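Local atomic coordinates of endo-alpha-(1->5)-L-arabinanase (Bacillus licheniformis, PDB entry 6B7K), a protein that probably cleaves internal alpha-1,5-arabinofuranosidic linkages of arabinan, as a calcium-containing endo-arabinanase of glycoside hydrolase family 43. Residues T32-V46 / S49-P63. Numbering follows the deposited sequence.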
loop_
_atom_site.group_PDB
_atom_site.type_symbol
_atom_site.label_atom_id
_atom_site.label_comp_id
_atom_site.label_asym_id
_atom_site.label_seq_id
_atom_site.Cartn_x
_atom_site.Cartn_y
_atom_site.Cartn_z
ATOM N N THR A 32 -12.571 -2.513 16.594
ATOM C CA THR A 32 -12.587 -3.438 15.470
ATOM C C THR A 32 -11.472 -3.101 14.489
ATOM O O THR A 32 -11.379 -1.965 14.011
ATOM C CB THR A 32 -13.938 -3.401 14.755
ATOM O OG1 THR A 32 -14.984 -3.689 15.691
ATOM C CG2 THR A 32 -13.971 -4.431 13.635
ATOM N N TRP A 33 -10.632 -4.089 14.194
ATOM C CA TRP A 33 -9.627 -3.940 13.154
ATOM C C TRP A 33 -10.252 -4.208 11.792
ATOM O O TRP A 33 -11.109 -5.085 11.650
ATOM C CB TRP A 33 -8.461 -4.906 13.379
ATOM C CG TRP A 33 -7.821 -4.850 14.738
ATOM C CD1 TRP A 33 -8.274 -5.438 15.883
ATOM C CD2 TRP A 33 -6.592 -4.200 15.081
ATOM N NE1 TRP A 33 -7.412 -5.182 16.921
ATOM C CE2 TRP A 33 -6.370 -4.425 16.455
ATOM C CE3 TRP A 33 -5.662 -3.444 14.363
ATOM C CZ2 TRP A 33 -5.257 -3.923 17.123
ATOM C CZ3 TRP A 33 -4.559 -2.945 15.028
ATOM C CH2 TRP A 33 -4.366 -3.185 16.396
ATOM N N TYR A 34 -9.820 -3.448 10.788
ATOM C CA TYR A 34 -10.254 -3.649 9.410
ATOM C C TYR A 34 -9.029 -3.690 8.513
ATOM O O TYR A 34 -8.238 -2.740 8.493
ATOM C CB TYR A 34 -11.214 -2.545 8.950
ATOM C CG TYR A 34 -12.568 -2.576 9.622
ATOM C CD1 TYR A 34 -13.553 -3.461 9.200
ATOM C CD2 TYR A 34 -12.865 -1.715 10.670
ATOM C CE1 TYR A 34 -14.793 -3.493 9.810
ATOM C CE2 TYR A 34 -14.103 -1.737 11.285
ATOM C CZ TYR A 34 -15.064 -2.629 10.853
ATOM O OH TYR A 34 -16.297 -2.654 11.466
ATOM N N THR A 35 -8.871 -4.785 7.778
ATOM C CA THR A 35 -7.833 -4.910 6.767
ATOM C C THR A 35 -8.485 -4.834 5.392
ATOM O O THR A 35 -9.308 -5.687 5.042
ATOM C CB THR A 35 -7.056 -6.217 6.916
ATOM O OG1 THR A 35 -6.338 -6.218 8.154
ATOM C CG2 THR A 35 -6.067 -6.375 5.771
ATOM N N PHE A 36 -8.140 -3.798 4.634
ATOM C CA PHE A 36 -8.559 -3.676 3.246
ATOM C C PHE A 36 -7.508 -4.321 2.352
ATOM O O PHE A 36 -6.307 -4.111 2.548
ATOM C CB PHE A 36 -8.758 -2.208 2.864
ATOM C CG PHE A 36 -9.972 -1.571 3.487
ATOM C CD1 PHE A 36 -9.984 -1.227 4.829
ATOM C CD2 PHE A 36 -11.096 -1.300 2.724
ATOM C CE1 PHE A 36 -11.098 -0.636 5.401
ATOM C CE2 PHE A 36 -12.214 -0.709 3.289
ATOM C CZ PHE A 36 -12.214 -0.376 4.629
ATOM N N GLY A 37 -7.959 -5.110 1.376
ATOM C CA GLY A 37 -7.050 -5.825 0.509
ATOM C C GLY A 37 -7.577 -5.890 -0.909
ATOM O O GLY A 37 -8.697 -5.463 -1.200
ATOM N N THR A 38 -6.733 -6.419 -1.793
ATOM C CA THR A 38 -7.140 -6.666 -3.169
ATOM C C THR A 38 -8.348 -7.592 -3.189
ATOM O O THR A 38 -8.388 -8.595 -2.472
ATOM C CB THR A 38 -5.981 -7.275 -3.960
ATOM O OG1 THR A 38 -4.920 -6.317 -4.063
ATOM C CG2 THR A 38 -6.429 -7.675 -5.356
ATOM N N GLY A 39 -9.336 -7.246 -4.009
ATOM C CA GLY A 39 -10.602 -7.951 -3.962
ATOM C C GLY A 39 -10.466 -9.413 -4.337
ATOM O O GLY A 39 -9.636 -9.800 -5.163
ATOM N N LEU A 40 -11.296 -10.235 -3.701
ATOM C CA LEU A 40 -11.422 -11.652 -4.024
ATOM C C LEU A 40 -12.662 -11.803 -4.897
ATOM O O LEU A 40 -13.791 -11.809 -4.397
ATOM C CB LEU A 40 -11.514 -12.492 -2.754
ATOM C CG LEU A 40 -11.767 -13.991 -2.932
ATOM C CD1 LEU A 40 -10.664 -14.631 -3.760
ATOM C CD2 LEU A 40 -11.894 -14.675 -1.581
ATOM N N GLY A 41 -12.448 -11.914 -6.207
ATOM C CA GLY A 41 -13.537 -12.008 -7.159
ATOM C C GLY A 41 -13.815 -10.689 -7.842
ATOM O O GLY A 41 -13.383 -10.472 -8.976
ATOM N N THR A 42 -14.533 -9.803 -7.156
ATOM C CA THR A 42 -14.828 -8.475 -7.666
ATOM C C THR A 42 -14.659 -7.469 -6.542
ATOM O O THR A 42 -14.837 -7.795 -5.367
ATOM C CB THR A 42 -16.238 -8.372 -8.245
ATOM O OG1 THR A 42 -16.539 -9.569 -8.967
ATOM C CG2 THR A 42 -16.328 -7.178 -9.221
ATOM N N GLY A 43 -14.260 -6.258 -6.912
ATOM C CA GLY A 43 -14.158 -5.175 -5.953
ATOM C C GLY A 43 -12.953 -5.236 -5.036
ATOM O O GLY A 43 -11.840 -5.535 -5.478
ATOM N N LEU A 44 -13.165 -4.945 -3.754
ATOM C CA LEU A 44 -12.099 -4.862 -2.764
ATOM C C LEU A 44 -12.443 -5.735 -1.567
ATOM O O LEU A 44 -13.586 -5.738 -1.098
ATOM C CB LEU A 44 -11.882 -3.415 -2.312
ATOM C CG LEU A 44 -11.338 -2.465 -3.376
ATOM C CD1 LEU A 44 -11.430 -1.028 -2.903
ATOM C CD2 LEU A 44 -9.899 -2.831 -3.717
ATOM N N ARG A 45 -11.448 -6.468 -1.074
ATOM C CA ARG A 45 -11.645 -7.414 0.016
ATOM C C ARG A 45 -11.456 -6.730 1.363
ATOM O O ARG A 45 -10.517 -5.953 1.554
ATOM C CB ARG A 45 -10.673 -8.587 -0.120
ATOM C CG ARG A 45 -10.711 -9.584 1.024
ATOM C CD ARG A 45 -10.080 -10.907 0.611
ATOM N NE ARG A 45 -9.856 -11.797 1.749
ATOM C CZ ARG A 45 -10.800 -12.546 2.313
ATOM N NH1 ARG A 45 -12.043 -12.510 1.854
ATOM N NH2 ARG A 45 -10.500 -13.329 3.342
ATOM N N VAL A 46 -12.367 -7.017 2.294
ATOM C CA VAL A 46 -12.310 -6.484 3.648
ATOM C C VAL A 46 -12.502 -7.633 4.623
ATOM O O VAL A 46 -13.415 -8.451 4.454
ATOM C CB VAL A 46 -13.375 -5.396 3.883
ATOM C CG1 VAL A 46 -13.315 -4.907 5.315
ATOM C CG2 VAL A 46 -13.179 -4.240 2.919
ATOM N N SER A 49 -11.667 -7.981 12.588
ATOM C CA SER A 49 -11.135 -8.701 13.736
ATOM C C SER A 49 -11.417 -7.912 15.007
ATOM O O SER A 49 -11.296 -6.686 15.024
ATOM C CB SER A 49 -9.630 -8.941 13.597
ATOM O OG SER A 49 -9.123 -9.609 14.737
ATOM N N THR A 50 -11.780 -8.633 16.069
ATOM C CA THR A 50 -12.006 -8.037 17.379
ATOM C C THR A 50 -10.745 -8.014 18.233
ATOM O O THR A 50 -10.546 -7.072 19.011
ATOM C CB THR A 50 -13.114 -8.800 18.118
ATOM O OG1 THR A 50 -14.332 -8.726 17.365
ATOM C CG2 THR A 50 -13.354 -8.223 19.508
ATOM N N ASP A 51 -9.880 -9.020 18.094
ATOM C CA ASP A 51 -8.677 -9.135 18.904
ATOM C C ASP A 51 -7.388 -8.895 18.130
ATOM O O ASP A 51 -6.328 -8.769 18.755
ATOM C CB ASP A 51 -8.615 -10.522 19.565
ATOM C CG ASP A 51 -8.800 -11.658 18.568
ATOM O OD1 ASP A 51 -8.747 -11.409 17.345
ATOM O OD2 ASP A 51 -9.007 -12.808 19.011
ATOM N N GLY A 52 -7.445 -8.828 16.799
ATOM C CA GLY A 52 -6.260 -8.707 15.980
ATOM C C GLY A 52 -5.669 -10.023 15.521
ATOM O O GLY A 52 -4.793 -10.018 14.646
ATOM N N ARG A 53 -6.121 -11.147 16.078
ATOM C CA ARG A 53 -5.602 -12.461 15.730
ATOM C C ARG A 53 -6.590 -13.326 14.964
ATOM O O ARG A 53 -6.164 -14.147 14.151
ATOM C CB ARG A 53 -5.163 -13.212 16.995
ATOM N N ASN A 54 -7.889 -13.168 15.201
ATOM C CA ASN A 54 -8.924 -13.926 14.506
ATOM C C ASN A 54 -9.646 -13.005 13.533
ATOM O O ASN A 54 -10.259 -12.016 13.949
ATOM C CB ASN A 54 -9.915 -14.537 15.497
ATOM C CG ASN A 54 -9.460 -15.884 16.023
ATOM O OD1 ASN A 54 -9.792 -16.928 15.458
ATOM N ND2 ASN A 54 -8.699 -15.868 17.110
ATOM N N TRP A 55 -9.588 -13.337 12.246
ATOM C CA TRP A 55 -10.180 -12.513 11.204
ATOM C C TRP A 55 -11.335 -13.245 10.533
ATOM O O TRP A 55 -11.328 -14.471 10.400
ATOM C CB TRP A 55 -9.129 -12.113 10.163
ATOM C CG TRP A 55 -8.060 -11.218 10.729
ATOM C CD1 TRP A 55 -6.937 -11.606 11.395
ATOM C CD2 TRP A 55 -8.024 -9.785 10.684
ATOM N NE1 TRP A 55 -6.201 -10.507 11.769
ATOM C CE2 TRP A 55 -6.848 -9.377 11.347
ATOM C CE3 TRP A 55 -8.869 -8.809 10.151
ATOM C CZ2 TRP A 55 -6.496 -8.037 11.486
ATOM C CZ3 TRP A 55 -8.519 -7.478 10.294
ATOM C CH2 TRP A 55 -7.342 -7.105 10.954
ATOM N N SER A 56 -12.335 -12.470 10.119
ATOM C CA SER A 56 -13.518 -13.004 9.462
ATOM C C SER A 56 -13.869 -12.107 8.286
ATOM O O SER A 56 -13.486 -10.936 8.236
ATOM C CB SER A 56 -14.704 -13.111 10.428
ATOM O OG SER A 56 -15.122 -11.823 10.843
ATOM N N ALA A 57 -14.609 -12.670 7.334
ATOM C CA ALA A 57 -14.951 -11.939 6.123
ATOM C C ALA A 57 -15.881 -10.775 6.438
ATOM O O ALA A 57 -16.647 -10.802 7.404
ATOM C CB ALA A 57 -15.601 -12.871 5.101
ATOM N N ALA A 58 -15.797 -9.740 5.614
ATOM C CA ALA A 58 -16.600 -8.535 5.730
ATOM C C ALA A 58 -17.111 -8.155 4.351
ATOM O O ALA A 58 -16.560 -8.597 3.336
ATOM C CB ALA A 58 -15.782 -7.384 6.333
ATOM N N PRO A 59 -18.179 -7.360 4.276
ATOM C CA PRO A 59 -18.724 -6.987 2.963
ATOM C C PRO A 59 -17.666 -6.334 2.086
ATOM O O PRO A 59 -16.918 -5.460 2.529
ATOM C CB PRO A 59 -19.853 -6.011 3.313
ATOM C CG PRO A 59 -20.276 -6.409 4.678
ATOM C CD PRO A 59 -19.032 -6.879 5.380
ATOM N N SER A 60 -17.606 -6.777 0.836
ATOM C CA SER A 60 -16.629 -6.263 -0.107
ATOM C C SER A 60 -17.036 -4.882 -0.607
ATOM O O SER A 60 -18.220 -4.546 -0.679
ATOM C CB SER A 60 -16.474 -7.222 -1.285
ATOM O OG SER A 60 -16.118 -8.517 -0.834
ATOM N N ILE A 61 -16.034 -4.078 -0.949
ATOM C CA ILE A 61 -16.267 -2.761 -1.529
ATOM C C ILE A 61 -16.415 -2.919 -3.034
ATOM O O ILE A 61 -15.724 -3.736 -3.656
ATOM C CB ILE A 61 -15.124 -1.791 -1.174
ATOM C CG1 ILE A 61 -14.803 -1.870 0.318
ATOM C CG2 ILE A 61 -15.500 -0.365 -1.553
ATOM C CD1 ILE A 61 -15.958 -1.487 1.209
ATOM N N PHE A 62 -17.331 -2.147 -3.619
ATOM C CA PHE A 62 -17.637 -2.182 -5.046
ATOM C C PHE A 62 -18.021 -3.586 -5.498
ATOM O O PHE A 62 -17.272 -4.213 -6.258
ATOM C CB PHE A 62 -16.443 -1.685 -5.864
ATOM C CG PHE A 62 -15.960 -0.324 -5.465
ATOM C CD1 PHE A 62 -16.858 0.707 -5.239
ATOM C CD2 PHE A 62 -14.607 -0.076 -5.309
ATOM C CE1 PHE A 62 -16.415 1.961 -4.873
ATOM C CE2 PHE A 62 -14.156 1.175 -4.940
ATOM C CZ PHE A 62 -15.062 2.196 -4.721
ATOM N N PRO A 63 -19.162 -4.123 -5.054
ATOM C CA PRO A 63 -19.580 -5.439 -5.563
ATOM C C PRO A 63 -19.861 -5.429 -7.051
ATOM O O PRO A 63 -19.681 -6.455 -7.720
ATOM C CB PRO A 63 -20.844 -5.747 -4.745
ATOM C CG PRO A 63 -20.742 -4.875 -3.537
ATOM C CD PRO A 63 -20.076 -3.623 -4.015
#
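With CG beside the backbone N (chi1 -65°), Trp55 brings its six-membered end to Trp33, CH2 lying 3.5 Å from Trp33 CB, while the Trp33 ring (chi1 -53°) passes on to Gly52. The same end of Trp55 crosses the Thr35 side chain at about a right angle, CH2 lying 3.1 Å from Thr35 OG1, and Ser49 CB sits over the centre of one ring face. Gly52 CA makes a CH-pi contact over the five-membered ring of Trp33, 4.0 Å from its centroid. Were Trp55 replaced by an alanine, Trp33 CB and Thr35 would probably lose the ring end they pack on and Ser49 CB its aromatic face.

Trp33 and Ser49 form an antiparallel hydrogen-bonded pair, Trp33 N lying 2.8 Å from Ser49 O. Ser49 OG accepts from Gly52 N at 2.8 Å, an ST motif, and donates to Asn54 O, tying the turn against the Trp33 ring. Leu44 pairs likewise with Ile61, whose CG1 packs 3.9 Å from Val46 CG2 and meets the edge of Phe36. Strand 44-49 lies between 32-38 and 54-61, antiparallel to each, in a blade of the five-bladed GH43 beta-propeller; directional backbone bonds fix the register, while aromatic and apolar packing joins the strands.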